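Side-chain contacts in enoyl-[acyl-carrier-protein] reductase [FMN] (Thermotoga maritima, PDB 5GVJ), which probably reduces enoyl-[acyl-carrier-protein] intermediates of fatty acid synthesis with NADH, using FMN bound in a TIM-barrel fold: residues R6-L10 against L11-H15; K103-R106 against E107-N111. The protein carries 1 engineered substitution. All coordinates share one frame; numbering follows the deposited sequence.

Contact 1 (R6-L10 against L11-H15); sequences RVTDL and LEIEH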
loop_
_atom_site.group_PDB
_atom_site.type_symbol
_atom_site.label_atom_id
_atom_site.label_comp_id
_atom_site.label_asym_id
_atom_site.label_seq_id
_atom_site.Cartn_x
_atom_site.Cartn_y
_atom_site.Cartn_z
ATOM N N ARG A 6 -9.410 5.177 19.740
ATOM C CA ARG A 6 -10.007 4.020 20.406
ATOM C C ARG A 6 -8.948 3.011 20.840
ATOM O O ARG A 6 -9.153 2.277 21.816
ATOM C CB ARG A 6 -11.024 3.336 19.496
ATOM C CG ARG A 6 -12.262 4.169 19.201
ATOM C CD ARG A 6 -12.956 3.660 17.924
ATOM N NE ARG A 6 -13.714 2.460 18.143
ATOM C CZ ARG A 6 -14.006 1.553 17.216
ATOM N NH1 ARG A 6 -13.569 1.651 15.957
ATOM N NH2 ARG A 6 -14.734 0.520 17.579
ATOM N N VAL A 7 -7.815 2.950 20.135
ATOM C CA VAL A 7 -6.816 1.940 20.479
ATOM C C VAL A 7 -6.058 2.343 21.733
ATOM O O VAL A 7 -5.794 1.508 22.604
ATOM C CB VAL A 7 -5.866 1.674 19.296
ATOM C CG1 VAL A 7 -4.706 0.780 19.742
ATOM C CG2 VAL A 7 -6.634 1.018 18.152
ATOM N N THR A 8 -5.692 3.622 21.868
ATOM C CA THR A 8 -5.032 4.005 23.117
ATOM C C THR A 8 -5.978 3.851 24.308
ATOM O O THR A 8 -5.538 3.511 25.414
ATOM C CB THR A 8 -4.482 5.435 23.036
ATOM O OG1 THR A 8 -5.551 6.379 22.899
ATOM C CG2 THR A 8 -3.540 5.571 21.863
ATOM N N ASP A 9 -7.280 4.056 24.093
ATOM C CA ASP A 9 -8.250 3.815 25.157
ATOM C C ASP A 9 -8.363 2.331 25.467
ATOM O O ASP A 9 -8.317 1.925 26.632
ATOM C CB ASP A 9 -9.613 4.375 24.764
ATOM C CG ASP A 9 -9.638 5.878 24.771
ATOM O OD1 ASP A 9 -8.940 6.468 25.619
ATOM O OD2 ASP A 9 -10.365 6.461 23.936
ATOM N N LEU A 10 -8.516 1.507 24.428
ATOM C CA LEU A 10 -8.646 0.069 24.619
ATOM C C LEU A 10 -7.442 -0.499 25.349
ATOM O O LEU A 10 -7.581 -1.289 26.289
ATOM C CB LEU A 10 -8.802 -0.619 23.270
ATOM C CG LEU A 10 -8.846 -2.141 23.265
ATOM C CD1 LEU A 10 -10.129 -2.626 23.941
ATOM C CD2 LEU A 10 -8.769 -2.648 21.821
ATOM N N LEU A 11 -6.247 -0.129 24.906
ATOM C CA LEU A 11 -5.025 -0.731 25.417
ATOM C C LEU A 11 -4.463 0.000 26.628
ATOM O O LEU A 11 -3.496 -0.484 27.229
ATOM C CB LEU A 11 -3.976 -0.775 24.303
ATOM C CG LEU A 11 -3.865 -2.056 23.463
ATOM C CD1 LEU A 11 -5.154 -2.838 23.383
ATOM C CD2 LEU A 11 -3.306 -1.756 22.090
ATOM N N GLU A 12 -5.042 1.150 26.985
ATOM C CA GLU A 12 -4.598 1.960 28.119
ATOM C C GLU A 12 -3.131 2.365 27.975
ATOM O O GLU A 12 -2.352 2.309 28.927
ATOM C CB GLU A 12 -4.847 1.233 29.443
ATOM C CG GLU A 12 -6.317 1.022 29.729
ATOM C CD GLU A 12 -6.557 0.230 31.007
ATOM O OE1 GLU A 12 -6.190 -0.960 31.055
ATOM O OE2 GLU A 12 -7.110 0.800 31.965
ATOM N N ILE A 13 -2.754 2.774 26.767
ATOM C CA ILE A 13 -1.420 3.284 26.486
ATOM C C ILE A 13 -1.551 4.722 26.009
ATOM O O ILE A 13 -2.638 5.203 25.681
ATOM C CB ILE A 13 -0.671 2.435 25.446
ATOM C CG1 ILE A 13 -1.456 2.414 24.123
ATOM C CG2 ILE A 13 -0.473 1.031 25.957
ATOM C CD1 ILE A 13 -0.858 1.484 23.087
ATOM N N GLU A 14 -0.408 5.395 25.947
ATOM C CA GLU A 14 -0.375 6.810 25.621
ATOM C C GLU A 14 -0.403 7.039 24.113
ATOM O O GLU A 14 -1.037 7.991 23.644
ATOM C CB GLU A 14 0.873 7.436 26.249
ATOM C CG GLU A 14 1.015 8.925 26.065
ATOM C CD GLU A 14 2.246 9.493 26.762
ATOM O OE1 GLU A 14 3.079 8.703 27.267
ATOM O OE2 GLU A 14 2.375 10.734 26.806
ATOM N N HIS A 15 0.283 6.193 23.337
ATOM C CA HIS A 15 0.409 6.471 21.915
ATOM C C HIS A 15 -0.136 5.306 21.098
ATOM O O HIS A 15 0.041 4.148 21.482
ATOM C CB HIS A 15 1.870 6.719 21.488
ATOM C CG HIS A 15 2.610 7.675 22.367
ATOM N ND1 HIS A 15 2.238 8.992 22.511
ATOM C CD2 HIS A 15 3.704 7.502 23.149
ATOM C CE1 HIS A 15 3.069 9.592 23.347
ATOM N NE2 HIS A 15 3.967 8.711 23.746
HETATM O O HOH W 1 -6.497 -2.877 28.437
#
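T8 O takes two backbone N-H groups where the first helix ends: I13 N at 3.2 Å from T8 O, lying in the carbonyl plane on a lone pair, and E12 N in a weak, strongly bent bond. E12 N also reaches back to D9 O, again weakly, at 3.4 Å. With E12 at positive phi (58°), this is a Schellman motif, and E12 is its C-prime residue. One residue earlier, V7 O takes L11 N in an ordinary i to i+4 helical bond, 2.9 Å and nearly straight.

V7 and L11, one turn apart, run alongside each other, V7 CG1 against L11 CD2 at 3.7 Å. V7 CG1 is anti to its backbone N (chi1 171°), which carries it along the helix to L11. L11 also runs at a slant to L10, its CD1 meeting L10 CG at 3.8 Å; beyond the segments, L11 packs on I116 of strand 114-119. T8 turns CG2 to the backbone of H15, 3.5 Å from H15 C, while its OG1 bonds to T5 O. A water donates to L10 O (2.9 Å) and to E12 OE1.

Backbone N-H groups thus meet V7 O and T8 O, the water meets L10 O and D9 O is met weakly, while L11 lays apolar packing between the helix end and strand 114-119.

Contact 2 (K103-R106 against E107-N111); sequences KYIR and ELKEN
R106 stretches across E110, one turn further along the helix, and the two side chains form a salt bridge through a single carboxylate oxygen. R106 NE is 2.8 Å from E110 OE2, which lies near the guanidinium plane at its edge; NH2 adds a weak second bond to the same oxygen. The planes of the two groups stand 78° apart, and NE sits above the carboxylate, 56° out of its plane. R106 CG is anti to the backbone N (chi1 173°) and the chain is extended to NE, which sets the guanidinium where the E110 carboxylate meets its edge.

E107 lies alongside Y104, its OE2 at the ring edge, 3.6 Å from Y104 CD1. One ring face is covered by K103 CG, 3.7 Å above its centre. A water bridges K103 O and E107 N, with a weak bond to E107 OE2. Y104 CB approaches L108 CD1 at 4.2 Å, and both side chains reach helix 79-88. At the end of the helix, N111 ND2 bonds to E107 O at 2.9 Å.

One good bond and one weak one on the same oxygen make this a single-oxygen, not bidentate, pair between exposed residues, whose charges probably balance each other.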
loop_
_atom_site.group_PDB
_atom_site.type_symbol
_atom_site.label_atom_id
_atom_site.label_comp_id
_atom_site.label_asym_id
_atom_site.label_seq_id
_atom_site.Cartn_x
_atom_site.Cartn_y
_atom_site.Cartn_z
ATOM N N LYS A 103 -10.160 -20.256 18.423
ATOM C CA LYS A 103 -10.267 -21.235 19.499
ATOM C C LYS A 103 -9.748 -20.703 20.829
ATOM O O LYS A 103 -10.092 -21.253 21.881
ATOM C CB LYS A 103 -9.508 -22.512 19.132
ATOM C CG LYS A 103 -7.986 -22.373 19.200
ATOM C CD LYS A 103 -7.278 -23.572 18.572
ATOM C CE LYS A 103 -7.684 -24.880 19.249
ATOM N NZ LYS A 103 -7.162 -25.010 20.651
ATOM N N TYR A 104 -8.928 -19.653 20.815
ATOM C CA TYR A 104 -8.366 -19.122 22.052
ATOM C C TYR A 104 -9.030 -17.843 22.531
ATOM O O TYR A 104 -8.798 -17.436 23.675
ATOM C CB TYR A 104 -6.879 -18.819 21.877
ATOM C CG TYR A 104 -6.020 -19.990 21.509
ATOM C CD1 TYR A 104 -5.960 -21.115 22.318
ATOM C CD2 TYR A 104 -5.233 -19.953 20.369
ATOM C CE1 TYR A 104 -5.157 -22.182 21.984
ATOM C CE2 TYR A 104 -4.426 -21.007 20.029
ATOM C CZ TYR A 104 -4.383 -22.121 20.841
ATOM O OH TYR A 104 -3.562 -23.173 20.496
ATOM N N ILE A 105 -9.802 -17.174 21.674
ATOM C CA ILE A 105 -10.243 -15.816 21.981
ATOM C C ILE A 105 -11.025 -15.785 23.289
ATOM O O ILE A 105 -10.775 -14.945 24.164
ATOM C CB ILE A 105 -11.077 -15.247 20.818
ATOM C CG1 ILE A 105 -10.231 -15.162 19.545
ATOM C CG2 ILE A 105 -11.668 -13.901 21.202
ATOM C CD1 ILE A 105 -10.980 -14.561 18.379
ATOM N N ARG A 106 -11.980 -16.706 23.443
ATOM C CA ARG A 106 -12.893 -16.648 24.581
ATOM C C ARG A 106 -12.157 -16.780 25.913
ATOM O O ARG A 106 -12.401 -16.005 26.847
ATOM C CB ARG A 106 -13.956 -17.736 24.456
ATOM C CG ARG A 106 -14.830 -17.849 25.676
ATOM C CD ARG A 106 -15.573 -19.177 25.689
ATOM N NE ARG A 106 -16.459 -19.203 26.836
ATOM C CZ ARG A 106 -17.623 -19.841 26.833
ATOM N NH1 ARG A 106 -18.022 -20.485 25.735
ATOM N NH2 ARG A 106 -18.396 -19.837 27.916
ATOM N N GLU A 107 -11.266 -17.765 26.034
ATOM C CA GLU A 107 -10.608 -17.949 27.329
ATOM C C GLU A 107 -9.689 -16.779 27.651
ATOM O O GLU A 107 -9.557 -16.388 28.820
ATOM C CB GLU A 107 -9.838 -19.270 27.363
ATOM C CG GLU A 107 -8.636 -19.354 26.433
ATOM C CD GLU A 107 -8.083 -20.768 26.351
ATOM O OE1 GLU A 107 -7.686 -21.310 27.409
ATOM O OE2 GLU A 107 -8.078 -21.343 25.234
ATOM N N LEU A 108 -9.068 -16.190 26.630
ATOM C CA LEU A 108 -8.263 -14.997 26.859
ATOM C C LEU A 108 -9.143 -13.841 27.316
ATOM O O LEU A 108 -8.836 -13.164 28.304
ATOM C CB LEU A 108 -7.495 -14.641 25.583
ATOM C CG LEU A 108 -6.271 -15.530 25.341
ATOM C CD1 LEU A 108 -5.721 -15.355 23.938
ATOM C CD2 LEU A 108 -5.185 -15.263 26.371
ATOM N N LYS A 109 -10.263 -13.622 26.628
ATOM C CA LYS A 109 -11.121 -12.496 26.970
ATOM C C LYS A 109 -11.798 -12.687 28.316
ATOM O O LYS A 109 -11.927 -11.729 29.086
ATOM C CB LYS A 109 -12.164 -12.287 25.888
ATOM C CG LYS A 109 -11.652 -11.477 24.744
ATOM C CD LYS A 109 -12.803 -11.112 23.876
ATOM C CE LYS A 109 -13.698 -10.101 24.559
ATOM N NZ LYS A 109 -14.736 -9.593 23.634
ATOM N N GLU A 110 -12.248 -13.908 28.618
ATOM C CA GLU A 110 -12.843 -14.150 29.932
ATOM C C GLU A 110 -11.892 -13.781 31.062
ATOM O O GLU A 110 -12.337 -13.381 32.141
ATOM C CB GLU A 110 -13.286 -15.610 30.042
ATOM C CG GLU A 110 -14.524 -15.857 29.205
ATOM C CD GLU A 110 -15.155 -17.205 29.446
ATOM O OE1 GLU A 110 -14.518 -18.046 30.111
ATOM O OE2 GLU A 110 -16.284 -17.417 28.956
ATOM N N ASN A 111 -10.589 -13.869 30.832
ATOM C CA ASN A 111 -9.621 -13.539 31.870
ATOM C C ASN A 111 -9.057 -12.119 31.745
ATOM O O ASN A 111 -8.059 -11.800 32.401
ATOM C CB ASN A 111 -8.513 -14.593 31.875
ATOM C CG ASN A 111 -8.989 -15.912 32.489
ATOM O OD1 ASN A 111 -9.036 -16.044 33.714
ATOM N ND2 ASN A 111 -9.371 -16.875 31.648
HETATM O O HOH W 2 -10.830 -20.095 24.303
#

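Both contacts are local: contact 1 spans the end of helix 6-11 and the following loop, contact 2 the end of helix 102-110. Both helices rest on strand 114-119, through L10 and L11 in contact 1 and L108 and K109 in contact 2. Their centres are 20 Å apart. Both are partly buried: V7, T8, L11 and H15 in contact 1, Y104, I105 and L108 in contact 2, whose R106 and E110 are exposed. The side chain of V7 is about 9 Å from that of Q191, which binds FMN, absent from this model; contact 2 lies away from known sites, in a beta-alpha-beta unit. Backbone capping and aliphatic packing dominate contact 1, whereas contact 2 adds an exposed ion pair.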